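Beta-glucoside phosphorylase BglX (Unidentified, PDB 5VQE) probably cleaves beta-glucosides with phosphate, as a beta-glucoside phosphorylase of glycoside hydrolase family 3, and binds a 2-fluoroglucose in its sugar pocket. Local coordinates at residues 9-14 with 280-285; 83-88 with 349-354; 409-414 with 442-447; 468-473 with 502-507. All blocks are in the same frame, centred on the assembly; numbering follows the deposited sequence.

Contact 1. Residues 9-14 with 280-285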
loop_
_atom_site.group_PDB
_atom_site.type_symbol
_atom_site.label_atom_id
_atom_site.label_comp_id
_atom_site.label_asym_id
_atom_site.label_seq_id
_atom_site.Cartn_x
_atom_site.Cartn_y
_atom_site.Cartn_z
ATOM N N LYS A 9 -17.283 14.892 -13.391
ATOM C CA LYS A 9 -16.594 13.809 -12.709
ATOM C C LYS A 9 -15.087 14.062 -12.692
ATOM O O LYS A 9 -14.517 14.462 -13.716
ATOM C CB LYS A 9 -16.901 12.493 -13.426
ATOM C CG LYS A 9 -16.209 11.268 -12.869
ATOM C CD LYS A 9 -16.811 10.002 -13.466
ATOM C CE LYS A 9 -16.217 9.702 -14.820
ATOM N NZ LYS A 9 -16.997 8.625 -15.514
ATOM N N PRO A 10 -14.399 13.820 -11.562
ATOM C CA PRO A 10 -14.877 13.293 -10.284
ATOM C C PRO A 10 -15.195 14.380 -9.251
ATOM O O PRO A 10 -15.274 14.077 -8.063
ATOM C CB PRO A 10 -13.693 12.462 -9.818
ATOM C CG PRO A 10 -12.527 13.294 -10.238
ATOM C CD PRO A 10 -12.931 13.952 -11.552
ATOM N N TYR A 11 -15.350 15.625 -9.698
ATOM C CA TYR A 11 -15.686 16.730 -8.800
ATOM C C TYR A 11 -17.197 16.884 -8.629
ATOM O O TYR A 11 -17.714 16.772 -7.516
ATOM C CB TYR A 11 -15.068 18.036 -9.319
ATOM C CG TYR A 11 -13.576 18.127 -9.090
ATOM C CD1 TYR A 11 -13.064 18.570 -7.874
ATOM C CD2 TYR A 11 -12.676 17.757 -10.084
ATOM C CE1 TYR A 11 -11.715 18.644 -7.659
ATOM C CE2 TYR A 11 -11.323 17.823 -9.874
ATOM C CZ TYR A 11 -10.843 18.263 -8.663
ATOM O OH TYR A 11 -9.484 18.322 -8.465
ATOM N N ASN A 12 -17.913 17.160 -9.720
ATOM C CA ASN A 12 -19.372 17.272 -9.688
ATOM C C ASN A 12 -19.830 18.350 -8.709
ATOM O O ASN A 12 -20.809 18.169 -7.978
ATOM C CB ASN A 12 -20.026 15.934 -9.325
ATOM C CG ASN A 12 -19.528 14.781 -10.177
ATOM O OD1 ASN A 12 -18.972 13.807 -9.663
ATOM N ND2 ASN A 12 -19.730 14.881 -11.477
ATOM N N LEU A 13 -19.129 19.483 -8.687
ATOM C CA LEU A 13 -19.459 20.532 -7.735
ATOM C C LEU A 13 -20.656 21.344 -8.212
ATOM O O LEU A 13 -20.938 21.445 -9.410
ATOM C CB LEU A 13 -18.270 21.460 -7.503
ATOM C CG LEU A 13 -17.012 20.816 -6.913
ATOM C CD1 LEU A 13 -15.946 21.847 -6.685
ATOM C CD2 LEU A 13 -17.293 20.094 -5.605
ATOM N N SER A 14 -21.362 21.919 -7.247
ATOM C CA SER A 14 -22.474 22.809 -7.524
ATOM C C SER A 14 -21.967 24.207 -7.864
ATOM O O SER A 14 -20.797 24.548 -7.653
ATOM C CB SER A 14 -23.408 22.883 -6.321
ATOM O OG SER A 14 -22.786 23.607 -5.271
ATOM N N HIS A 280 -8.176 11.555 -20.406
ATOM C CA HIS A 280 -9.089 12.581 -19.907
ATOM C C HIS A 280 -9.348 12.424 -18.407
ATOM O O HIS A 280 -10.466 12.620 -17.925
ATOM C CB HIS A 280 -10.396 12.558 -20.693
ATOM C CG HIS A 280 -10.191 12.582 -22.175
ATOM N ND1 HIS A 280 -9.788 13.713 -22.851
ATOM C CD2 HIS A 280 -10.286 11.602 -23.105
ATOM C CE1 HIS A 280 -9.666 13.435 -24.138
ATOM N NE2 HIS A 280 -9.958 12.160 -24.316
ATOM N N PHE A 281 -8.304 12.071 -17.657
ATOM C CA PHE A 281 -8.419 12.079 -16.206
ATOM C C PHE A 281 -8.591 13.514 -15.738
ATOM O O PHE A 281 -7.830 14.405 -16.134
ATOM C CB PHE A 281 -7.195 11.449 -15.547
ATOM C CG PHE A 281 -7.244 11.476 -14.038
ATOM C CD1 PHE A 281 -8.290 10.887 -13.359
ATOM C CD2 PHE A 281 -6.242 12.092 -13.307
ATOM C CE1 PHE A 281 -8.342 10.909 -11.971
ATOM C CE2 PHE A 281 -6.291 12.120 -11.915
ATOM C CZ PHE A 281 -7.345 11.527 -11.255
ATOM N N ASN A 282 -9.608 13.743 -14.913
ATOM C CA ASN A 282 -9.974 15.091 -14.505
ATOM C C ASN A 282 -9.781 15.323 -13.015
ATOM O O ASN A 282 -10.029 16.438 -12.540
ATOM C CB ASN A 282 -11.433 15.374 -14.900
ATOM C CG ASN A 282 -11.849 16.805 -14.634
ATOM O OD1 ASN A 282 -11.147 17.747 -14.999
ATOM N ND2 ASN A 282 -12.996 16.977 -13.984
ATOM N N GLY A 283 -9.318 14.317 -12.270
ATOM C CA GLY A 283 -9.137 14.428 -10.837
ATOM C C GLY A 283 -7.782 14.996 -10.451
ATOM O O GLY A 283 -7.032 15.524 -11.271
ATOM N N LEU A 284 -7.468 14.864 -9.165
ATOM C CA LEU A 284 -6.249 15.420 -8.589
ATOM C C LEU A 284 -5.072 14.474 -8.801
ATOM O O LEU A 284 -5.168 13.274 -8.521
ATOM C CB LEU A 284 -6.459 15.672 -7.095
ATOM C CG LEU A 284 -5.479 16.557 -6.305
ATOM C CD1 LEU A 284 -6.006 16.787 -4.915
ATOM C CD2 LEU A 284 -4.101 15.932 -6.162
ATOM N N ILE A 285 -3.949 15.018 -9.260
ATOM C CA ILE A 285 -2.707 14.263 -9.409
ATOM C C ILE A 285 -1.749 14.703 -8.309
ATOM O O ILE A 285 -1.438 15.894 -8.186
ATOM C CB ILE A 285 -2.069 14.474 -10.792
ATOM C CG1 ILE A 285 -2.977 13.964 -11.906
ATOM C CG2 ILE A 285 -0.720 13.768 -10.863
ATOM C CD1 ILE A 285 -2.499 14.326 -13.298
#

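Contact 2. Residues 83-88 with 349-354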
loop_
_atom_site.group_PDB
_atom_site.type_symbol
_atom_site.label_atom_id
_atom_site.label_comp_id
_atom_site.label_asym_id
_atom_site.label_seq_id
_atom_site.Cartn_x
_atom_site.Cartn_y
_atom_site.Cartn_z
ATOM N N SER A 83 -5.706 25.974 10.656
ATOM C CA SER A 83 -5.560 26.192 9.220
ATOM C C SER A 83 -6.645 27.128 8.706
ATOM O O SER A 83 -7.831 26.902 8.961
ATOM C CB SER A 83 -5.641 24.868 8.459
ATOM O OG SER A 83 -4.560 24.023 8.787
ATOM N N LYS A 84 -6.244 28.149 7.940
ATOM C CA LYS A 84 -7.235 29.012 7.305
ATOM C C LYS A 84 -8.005 28.261 6.229
ATOM O O LYS A 84 -9.235 28.373 6.142
ATOM C CB LYS A 84 -6.573 30.252 6.703
ATOM C CG LYS A 84 -7.587 31.163 6.002
ATOM C CD LYS A 84 -6.996 32.490 5.541
ATOM C CE LYS A 84 -6.065 32.316 4.349
ATOM N NZ LYS A 84 -5.766 33.626 3.696
ATOM N N ILE A 85 -7.299 27.526 5.384
ATOM C CA ILE A 85 -7.908 26.627 4.403
ATOM C C ILE A 85 -7.929 25.230 5.017
ATOM O O ILE A 85 -6.873 24.745 5.439
ATOM C CB ILE A 85 -7.125 26.611 3.074
ATOM C CG1 ILE A 85 -6.897 28.026 2.530
ATOM C CG2 ILE A 85 -7.849 25.747 2.060
ATOM C CD1 ILE A 85 -8.165 28.805 2.239
ATOM N N PRO A 86 -9.079 24.558 5.080
ATOM C CA PRO A 86 -9.090 23.187 5.599
ATOM C C PRO A 86 -8.096 22.302 4.863
ATOM O O PRO A 86 -7.878 22.446 3.661
ATOM C CB PRO A 86 -10.533 22.721 5.357
ATOM C CG PRO A 86 -11.331 23.950 5.304
ATOM C CD PRO A 86 -10.436 25.014 4.727
ATOM N N LEU A 87 -7.533 21.350 5.596
ATOM C CA LEU A 87 -6.547 20.418 5.067
ATOM C C LEU A 87 -7.207 19.165 4.509
ATOM O O LEU A 87 -8.166 18.650 5.087
ATOM C CB LEU A 87 -5.575 19.990 6.170
ATOM C CG LEU A 87 -4.709 21.084 6.794
ATOM C CD1 LEU A 87 -4.231 20.670 8.183
ATOM C CD2 LEU A 87 -3.534 21.368 5.888
ATOM N N LEU A 88 -6.666 18.656 3.402
ATOM C CA LEU A 88 -6.824 17.238 3.104
ATOM C C LEU A 88 -5.925 16.457 4.053
ATOM O O LEU A 88 -4.767 16.832 4.267
ATOM C CB LEU A 88 -6.463 16.935 1.652
ATOM C CG LEU A 88 -7.349 17.589 0.590
ATOM C CD1 LEU A 88 -6.754 17.354 -0.770
ATOM C CD2 LEU A 88 -8.768 17.062 0.650
ATOM N N ARG A 349 -7.780 22.636 -8.462
ATOM C CA ARG A 349 -8.140 21.233 -8.301
ATOM C C ARG A 349 -7.978 20.777 -6.856
ATOM O O ARG A 349 -8.702 19.881 -6.409
ATOM C CB ARG A 349 -7.305 20.360 -9.240
ATOM C CG ARG A 349 -7.920 20.190 -10.616
ATOM C CD ARG A 349 -7.315 19.013 -11.352
ATOM N NE ARG A 349 -8.048 18.684 -12.575
ATOM C CZ ARG A 349 -7.720 19.102 -13.798
ATOM N NH1 ARG A 349 -6.673 19.885 -13.991
ATOM N NH2 ARG A 349 -8.450 18.735 -14.839
ATOM N N ILE A 350 -7.047 21.379 -6.116
ATOM C CA ILE A 350 -6.899 21.082 -4.693
ATOM C C ILE A 350 -8.097 21.607 -3.914
ATOM O O ILE A 350 -8.742 20.879 -3.152
ATOM C CB ILE A 350 -5.588 21.690 -4.163
ATOM C CG1 ILE A 350 -4.389 21.063 -4.880
ATOM C CG2 ILE A 350 -5.485 21.508 -2.663
ATOM C CD1 ILE A 350 -3.095 21.776 -4.634
ATOM N N LEU A 351 -8.395 22.892 -4.076
ATOM C CA LEU A 351 -9.547 23.473 -3.406
ATOM C C LEU A 351 -10.835 22.781 -3.811
ATOM O O LEU A 351 -11.746 22.645 -2.991
ATOM C CB LEU A 351 -9.626 24.958 -3.725
ATOM C CG LEU A 351 -8.489 25.798 -3.165
ATOM C CD1 LEU A 351 -8.541 27.199 -3.754
ATOM C CD2 LEU A 351 -8.574 25.841 -1.663
ATOM N N GLY A 352 -10.928 22.328 -5.062
ATOM C CA GLY A 352 -12.140 21.661 -5.502
ATOM C C GLY A 352 -12.400 20.364 -4.760
ATOM O O GLY A 352 -13.553 19.999 -4.514
ATOM N N MET A 353 -11.339 19.637 -4.404
ATOM C CA MET A 353 -11.549 18.413 -3.638
ATOM C C MET A 353 -11.943 18.738 -2.204
ATOM O O MET A 353 -12.725 18.001 -1.592
ATOM C CB MET A 353 -10.296 17.531 -3.681
ATOM C CG MET A 353 -10.170 16.724 -4.976
ATOM S SD MET A 353 -11.470 15.480 -5.122
ATOM C CE MET A 353 -11.501 15.124 -6.889
ATOM N N LYS A 354 -11.417 19.840 -1.662
ATOM C CA LYS A 354 -11.824 20.284 -0.336
ATOM C C LYS A 354 -13.293 20.686 -0.328
ATOM O O LYS A 354 -14.026 20.364 0.614
ATOM C CB LYS A 354 -10.919 21.431 0.108
ATOM C CG LYS A 354 -9.486 20.966 0.313
ATOM C CD LYS A 354 -8.524 22.083 0.674
ATOM C CE LYS A 354 -7.104 21.541 0.785
ATOM N NZ LYS A 354 -6.131 22.449 1.448
#

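Contact 3. Residues 409-414 with 442-447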
loop_
_atom_site.group_PDB
_atom_site.type_symbol
_atom_site.label_atom_id
_atom_site.label_comp_id
_atom_site.label_asym_id
_atom_site.label_seq_id
_atom_site.Cartn_x
_atom_site.Cartn_y
_atom_site.Cartn_z
ATOM N N LYS A 409 -0.534 -38.515 14.342
ATOM C CA LYS A 409 0.333 -38.755 13.199
ATOM C C LYS A 409 1.712 -38.122 13.355
ATOM O O LYS A 409 2.702 -38.713 12.914
ATOM C CB LYS A 409 -0.319 -38.231 11.915
ATOM C CG LYS A 409 -1.510 -39.043 11.442
ATOM C CD LYS A 409 -1.920 -38.641 10.024
ATOM C CE LYS A 409 -2.562 -37.257 9.986
ATOM N NZ LYS A 409 -2.909 -36.861 8.583
ATOM N N THR A 410 1.805 -36.930 13.964
ATOM C CA THR A 410 3.084 -36.224 14.114
ATOM C C THR A 410 3.060 -35.461 15.445
ATOM O O THR A 410 2.686 -34.286 15.501
ATOM C CB THR A 410 3.344 -35.286 12.938
ATOM O OG1 THR A 410 2.292 -34.317 12.839
ATOM C CG2 THR A 410 3.443 -36.057 11.620
ATOM N N LYS A 411 3.509 -36.127 16.512
ATOM C CA LYS A 411 3.424 -35.525 17.842
ATOM C C LYS A 411 4.418 -34.378 18.006
ATOM O O LYS A 411 4.065 -33.310 18.518
ATOM C CB LYS A 411 3.654 -36.591 18.918
ATOM C CG LYS A 411 3.622 -36.073 20.354
ATOM C CD LYS A 411 2.243 -35.560 20.783
ATOM C CE LYS A 411 1.163 -36.618 20.612
ATOM N NZ LYS A 411 1.605 -37.981 21.052
ATOM N N ARG A 412 5.672 -34.581 17.602
ATOM C CA ARG A 412 6.739 -33.633 17.897
ATOM C C ARG A 412 7.015 -32.757 16.677
ATOM O O ARG A 412 7.326 -33.263 15.595
ATOM C CB ARG A 412 7.999 -34.369 18.345
ATOM C CG ARG A 412 7.799 -35.170 19.628
ATOM C CD ARG A 412 9.108 -35.770 20.124
ATOM N NE ARG A 412 10.057 -34.728 20.503
ATOM C CZ ARG A 412 10.127 -34.165 21.705
ATOM N NH1 ARG A 412 9.305 -34.543 22.679
ATOM N NH2 ARG A 412 11.022 -33.215 21.930
ATOM N N ILE A 413 6.905 -31.446 16.863
ATOM C CA ILE A 413 7.025 -30.475 15.785
ATOM C C ILE A 413 8.166 -29.523 16.119
ATOM O O ILE A 413 8.280 -29.049 17.254
ATOM C CB ILE A 413 5.711 -29.690 15.577
ATOM C CG1 ILE A 413 4.622 -30.613 15.031
ATOM C CG2 ILE A 413 5.933 -28.503 14.632
ATOM C CD1 ILE A 413 3.255 -29.961 14.950
ATOM N N ILE A 414 9.001 -29.241 15.127
ATOM C CA ILE A 414 9.970 -28.157 15.208
ATOM C C ILE A 414 9.430 -27.014 14.369
ATOM O O ILE A 414 9.170 -27.187 13.171
ATOM C CB ILE A 414 11.365 -28.588 14.724
ATOM C CG1 ILE A 414 11.999 -29.568 15.716
ATOM C CG2 ILE A 414 12.268 -27.371 14.573
ATOM C CD1 ILE A 414 13.346 -30.149 15.235
ATOM N N GLY A 442 -2.637 -30.360 21.069
ATOM C CA GLY A 442 -1.985 -31.570 21.538
ATOM C C GLY A 442 -0.616 -31.829 20.943
ATOM O O GLY A 442 -0.018 -32.868 21.245
ATOM N N PHE A 443 -0.096 -30.938 20.106
ATOM C CA PHE A 443 1.255 -31.113 19.594
ATOM C C PHE A 443 2.287 -30.646 20.615
ATOM O O PHE A 443 2.049 -29.722 21.402
ATOM C CB PHE A 443 1.452 -30.334 18.290
ATOM C CG PHE A 443 0.611 -30.829 17.147
ATOM C CD1 PHE A 443 0.947 -31.990 16.474
ATOM C CD2 PHE A 443 -0.507 -30.126 16.735
ATOM C CE1 PHE A 443 0.178 -32.440 15.419
ATOM C CE2 PHE A 443 -1.277 -30.577 15.679
ATOM C CZ PHE A 443 -0.934 -31.726 15.023
ATOM N N ILE A 444 3.446 -31.299 20.596
ATOM C CA ILE A 444 4.632 -30.792 21.273
ATOM C C ILE A 444 5.431 -30.001 20.249
ATOM O O ILE A 444 5.750 -30.515 19.172
ATOM C CB ILE A 444 5.458 -31.937 21.878
ATOM C CG1 ILE A 444 4.673 -32.585 23.021
ATOM C CG2 ILE A 444 6.806 -31.428 22.363
ATOM C CD1 ILE A 444 5.302 -33.834 23.570
ATOM N N VAL A 445 5.726 -28.744 20.566
ATOM C CA VAL A 445 6.300 -27.812 19.600
ATOM C C VAL A 445 7.481 -27.099 20.235
ATOM O O VAL A 445 7.315 -26.394 21.238
ATOM C CB VAL A 445 5.268 -26.785 19.109
ATOM C CG1 VAL A 445 5.850 -25.962 17.945
ATOM C CG2 VAL A 445 3.993 -27.476 18.675
ATOM N N HIS A 446 8.664 -27.263 19.640
ATOM C CA HIS A 446 9.845 -26.501 20.010
ATOM C C HIS A 446 10.261 -25.603 18.855
ATOM O O HIS A 446 10.059 -25.936 17.684
ATOM C CB HIS A 446 11.030 -27.408 20.365
ATOM C CG HIS A 446 10.839 -28.208 21.613
ATOM N ND1 HIS A 446 10.154 -29.403 21.633
ATOM C CD2 HIS A 446 11.251 -27.988 22.883
ATOM C CE1 HIS A 446 10.152 -29.885 22.864
ATOM N NE2 HIS A 446 10.810 -29.045 23.640
ATOM N N TRP A 447 10.839 -24.458 19.195
ATOM C CA TRP A 447 11.468 -23.619 18.187
ATOM C C TRP A 447 12.743 -24.287 17.676
ATOM O O TRP A 447 13.414 -25.022 18.404
ATOM C CB TRP A 447 11.835 -22.252 18.754
ATOM C CG TRP A 447 10.720 -21.394 19.309
ATOM C CD1 TRP A 447 10.505 -21.091 20.624
ATOM C CD2 TRP A 447 9.722 -20.680 18.567
ATOM N NE1 TRP A 447 9.424 -20.249 20.747
ATOM C CE2 TRP A 447 8.927 -19.981 19.500
ATOM C CE3 TRP A 447 9.413 -20.574 17.209
ATOM C CZ2 TRP A 447 7.847 -19.193 19.119
ATOM C CZ3 TRP A 447 8.337 -19.787 16.833
ATOM C CH2 TRP A 447 7.568 -19.109 17.784
HETATM O O HOH W 1 9.074 -30.776 19.432
#

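Contact 4. Residues 468-473 with 502-507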
loop_
_atom_site.group_PDB
_atom_site.type_symbol
_atom_site.label_atom_id
_atom_site.label_comp_id
_atom_site.label_asym_id
_atom_site.label_seq_id
_atom_site.Cartn_x
_atom_site.Cartn_y
_atom_site.Cartn_z
ATOM N N ASP A 468 8.929 -35.361 14.410
ATOM C CA ASP A 468 7.973 -35.943 13.485
ATOM C C ASP A 468 7.596 -35.004 12.346
ATOM O O ASP A 468 7.151 -35.481 11.293
ATOM C CB ASP A 468 6.718 -36.365 14.260
ATOM C CG ASP A 468 7.047 -37.323 15.399
ATOM O OD1 ASP A 468 7.566 -38.416 15.108
ATOM O OD2 ASP A 468 6.831 -36.968 16.577
ATOM N N LEU A 469 7.789 -33.695 12.515
ATOM C CA LEU A 469 7.334 -32.723 11.526
ATOM C C LEU A 469 8.086 -31.408 11.704
ATOM O O LEU A 469 8.259 -30.936 12.834
ATOM C CB LEU A 469 5.822 -32.498 11.663
ATOM C CG LEU A 469 5.179 -31.405 10.800
ATOM C CD1 LEU A 469 5.198 -31.776 9.323
ATOM C CD2 LEU A 469 3.746 -31.155 11.285
ATOM N N PHE A 470 8.531 -30.826 10.592
ATOM C CA PHE A 470 9.002 -29.449 10.542
ATOM C C PHE A 470 7.859 -28.581 10.032
ATOM O O PHE A 470 7.215 -28.934 9.040
ATOM C CB PHE A 470 10.197 -29.289 9.590
ATOM C CG PHE A 470 11.533 -29.681 10.168
ATOM C CD1 PHE A 470 12.232 -28.820 11.000
ATOM C CD2 PHE A 470 12.114 -30.889 9.826
ATOM C CE1 PHE A 470 13.480 -29.169 11.504
ATOM C CE2 PHE A 470 13.365 -31.248 10.326
ATOM C CZ PHE A 470 14.042 -30.391 11.167
ATOM N N ILE A 471 7.628 -27.440 10.679
ATOM C CA ILE A 471 6.720 -26.420 10.163
ATOM C C ILE A 471 7.482 -25.110 10.040
ATOM O O ILE A 471 8.145 -24.685 10.993
ATOM C CB ILE A 471 5.477 -26.231 11.049
ATOM C CG1 ILE A 471 4.711 -27.553 11.176
ATOM C CG2 ILE A 471 4.578 -25.142 10.432
ATOM C CD1 ILE A 471 3.380 -27.440 11.915
ATOM N N TYR A 472 7.370 -24.464 8.875
ATOM C CA TYR A 472 7.970 -23.151 8.638
ATOM C C TYR A 472 6.918 -22.045 8.685
ATOM O O TYR A 472 5.864 -22.152 8.049
ATOM C CB TYR A 472 8.693 -23.122 7.290
ATOM C CG TYR A 472 10.015 -23.842 7.345
ATOM C CD1 TYR A 472 10.073 -25.221 7.320
ATOM C CD2 TYR A 472 11.201 -23.138 7.461
ATOM C CE1 TYR A 472 11.275 -25.884 7.396
ATOM C CE2 TYR A 472 12.411 -23.794 7.535
ATOM C CZ TYR A 472 12.439 -25.168 7.500
ATOM O OH TYR A 472 13.642 -25.837 7.582
ATOM N N TYR A 473 7.211 -20.987 9.448
ATOM C CA TYR A 473 6.398 -19.772 9.498
ATOM C C TYR A 473 7.221 -18.673 8.833
ATOM O O TYR A 473 8.157 -18.141 9.436
ATOM C CB TYR A 473 6.036 -19.415 10.937
ATOM C CG TYR A 473 4.979 -18.344 11.079
ATOM C CD1 TYR A 473 5.240 -17.021 10.729
ATOM C CD2 TYR A 473 3.720 -18.654 11.584
ATOM C CE1 TYR A 473 4.271 -16.040 10.866
ATOM C CE2 TYR A 473 2.749 -17.684 11.726
ATOM C CZ TYR A 473 3.022 -16.383 11.363
ATOM O OH TYR A 473 2.048 -15.426 11.510
ATOM N N CYS A 502 13.311 -35.151 2.713
ATOM C CA CYS A 502 13.148 -36.571 2.435
ATOM C C CYS A 502 13.376 -37.438 3.664
ATOM O O CYS A 502 13.127 -38.647 3.605
ATOM C CB CYS A 502 14.109 -37.005 1.330
ATOM S SG CYS A 502 13.822 -36.168 -0.225
ATOM N N ASP A 503 13.844 -36.845 4.759
ATOM C CA ASP A 503 14.084 -37.541 6.017
ATOM C C ASP A 503 13.053 -37.214 7.084
ATOM O O ASP A 503 12.759 -38.066 7.924
ATOM C CB ASP A 503 15.479 -37.187 6.553
ATOM C CG ASP A 503 16.601 -37.737 5.682
ATOM O OD1 ASP A 503 16.803 -38.970 5.683
ATOM O OD2 ASP A 503 17.268 -36.939 4.985
ATOM N N VAL A 504 12.509 -36.001 7.074
ATOM C CA VAL A 504 11.490 -35.584 8.030
ATOM C C VAL A 504 10.404 -34.816 7.282
ATOM O O VAL A 504 10.718 -33.872 6.540
ATOM C CB VAL A 504 12.100 -34.728 9.148
ATOM C CG1 VAL A 504 11.031 -34.306 10.150
ATOM C CG2 VAL A 504 13.226 -35.483 9.855
ATOM N N PRO A 505 9.131 -35.172 7.434
ATOM C CA PRO A 505 8.070 -34.400 6.773
ATOM C C PRO A 505 8.186 -32.917 7.095
ATOM O O PRO A 505 8.397 -32.528 8.247
ATOM C CB PRO A 505 6.786 -35.009 7.343
ATOM C CG PRO A 505 7.166 -36.407 7.709
ATOM C CD PRO A 505 8.582 -36.309 8.200
ATOM N N THR A 506 8.064 -32.083 6.063
ATOM C CA THR A 506 8.232 -30.642 6.206
ATOM C C THR A 506 7.053 -29.915 5.567
ATOM O O THR A 506 6.697 -30.183 4.413
ATOM C CB THR A 506 9.558 -30.187 5.577
ATOM O OG1 THR A 506 10.647 -30.828 6.248
ATOM C CG2 THR A 506 9.740 -28.685 5.700
ATOM N N LEU A 507 6.459 -28.999 6.327
ATOM C CA LEU A 507 5.342 -28.173 5.885
ATOM C C LEU A 507 5.779 -26.715 5.908
ATOM O O LEU A 507 6.355 -26.259 6.901
ATOM C CB LEU A 507 4.134 -28.391 6.802
ATOM C CG LEU A 507 2.949 -27.429 6.691
ATOM C CD1 LEU A 507 2.255 -27.609 5.360
ATOM C CD2 LEU A 507 1.984 -27.681 7.845
#

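Contact 1. Residues 9-14 with 280-285
Pro10 and Gly283 bring the two backbones closest, with their CA atoms 5.9 Å apart, where an irregular N-terminal loop passes the lead-in to strand 284-287. The peptide bond before Pro10 is cis. One hydrogen bond joins the segments: Asn282 ND2 donates to Lys9 O at 3.0 Å. It is fairly straight at the hydrogen, 163°. The acceptor lies in the amide plane of Asn282, but the donor sits well above the carbonyl plane of Lys9. Asn282 CG is anti to the backbone N (chi1 -174°), which sets CG on the side of Lys9. The amide has further partners. ND2 also bonds Ile5 O, and OD1 takes a bond from Arg349, so the group is held at both ends. The Pro10 ring lies against the next peptide, with CG 3.6 Å from Gly283 CA. Gly283 has no CB, and there is little room for one between Pro10 CG and Phe281 CZ. The Tyr11 ring turns its edge to the backbone, and CE2 comes 3.3 Å from Asn282 O, near the ring plane. Ring and Asn282 amide planes are 71° apart. Tyr11 OH bonds Arg349 O. The contact is buried packing in the barrel domain. Pro10 and Tyr11 rest on Met353 of helix 340-356, while Leu284 pairs through its backbone with strand 237-244.

Contact 2. Residues 83-88 with 349-354
The contact belongs to the N-terminal TIM-barrel-like domain of the family 3 fold, where helix 340-356 packs on the loop leading into strand 88-91. Lys354 carries most of it. Its chain is extended beyond CG and runs to the backbone of the loop, where NZ donates a hydrogen bond to Pro86 O at 2.8 Å. The donor is tilted 17° from the carbonyl plane. NZ also bonds Gly60 O and Gln36 OE1, so three oxygens grip a buried ammonium group. This probably favours its charged form. The methylenes of the same chain serve as apolar surface. Lys354 CE lies 4.0 Å from Leu88 CG, and Leu88 CD2 packs on Lys354 CG. Ile85 CG2 touches two residues of the helix. It meets Leu351 CD2 at 3.8 Å and Lys354 NZ at the same distance, and the Ile85 side chain crosses both at about a right angle. Ile85 CG1 lies beside the backbone N (chi1 -52°), which leaves CG2 anti to that N and pointing at the helix. Helices 15-27 and 30-36 close round this packing: Thr24 touches both Ile85 and Leu351, as does Gln36. Leu88, at the start of strand 88-91, bonds through its backbone to Gly60 and to Val62 of the neighbouring strand 61-64.

Contact 3. Residues 409-414 with 442-447
Ile413 has CG1 anti to its carbonyl carbon (chi1 -68°) and a trans chi2 of 173°, which carries CD1 over one face of the Phe443 ring. Phe443 CG is likewise anti to its carbonyl carbon (chi1 -65°). The result is a CH-pi contact, with Ile413 CD1 3.8 Å from the centroid of the Phe443 ring. The edge of that ring meets the loop before the strand: Phe443 CD1 is 3.0 Å from Thr410 O, which lies near the ring plane. This carbonyl is buried and has no hydrogen-bond partner in the model. An alanine at Phe443 would probably leave Ile413 CD1 without its aromatic face and open a gap beside Thr410. Ile413 CG2 and Val445 CG1 lie side by side on the same sheet face. On the face of Arg412, Ile444 and His446, Ile444 CG2 lies over one face of the guanidinium. Arg412 NH2 is 3.6 Å from His446 CE1, and Arg412 NE bonds Asp466 O. A water links His446 ND1 to Ile413 O, donating to the carbonyl at 2.9 Å. Three backbone bonds run between the strands: Ile444 N to Lys411 O, Ile413 N to Ile444 O at 2.7 Å, and His446 N to Ile413 O. Gly442 ends helix 429-441 in a Schellman motif. Strand 412-419, this helix and parallel strand 444-447 form a beta-alpha-beta unit.

Contact 4. Residues 468-473 with 502-507
The Val504 CG1 methyl is a bump that sits against the CD2-CE2 side of the Phe470 ring, 3.6 Å from Phe470 CD2. The two side chains cross at about a right angle. Thr506 fills the next place with both branches. Its OG1 faces Phe470 CB at 3.7 Å, and its CG2 sits against Tyr472 CE1 at 3.6 Å. Thr506 thus touches both aromatic residues, one with each branch. OG1 lies beside the backbone N (chi1 -61°) and CG2 anti to that N, which parts the branches toward Phe470 and Tyr472. A glycine at Phe470 would probably leave Val504 CG1 and Thr506 OG1 facing a gap. On the other side of the sheet, Leu469 CD1 curls over the Pro505 peptide, 3.5 Å from Pro505 O. It also reaches Pro505 CB and Leu507 CB. Ile471 CG1 packs loosely on Leu507 CD2 at 4.3 Å. The backbones hold this register with three bonds: Phe470 N to Pro505 O at 2.9 Å, Leu507 N to Phe470 O at 2.8 Å, and Tyr472 N to Leu507 O. Leu463 of helix 460-466 touches both Phe470 and Val504. Strands 469-475 and 506-510 are parallel neighbours inside a mixed sheet flanked by helices, an alpha/beta sandwich.

Contacts 1 and 2 belong to the barrel domain, and contacts 3 and 4 to the C-terminal sheet domain, with centres at least 55 Å apart between the pairs. Contacts 1 and 2 touch through helix 340-356, chiefly at Arg349. Each relies on a side-chain amide or ammonium that binds loop carbonyls, in mainly buried surroundings. Contacts 3 and 4 are instead built on parallel backbone ladders. They share one sheet, where strands 412-419 and 469-475 are neighbours, and Asp468 OD2 accepts a bond from Arg412 N. Contact 4 lies inside the sheet and is buried. Contact 3 includes the edge strand 444-447, is partly exposed, and adds polar groups and a water.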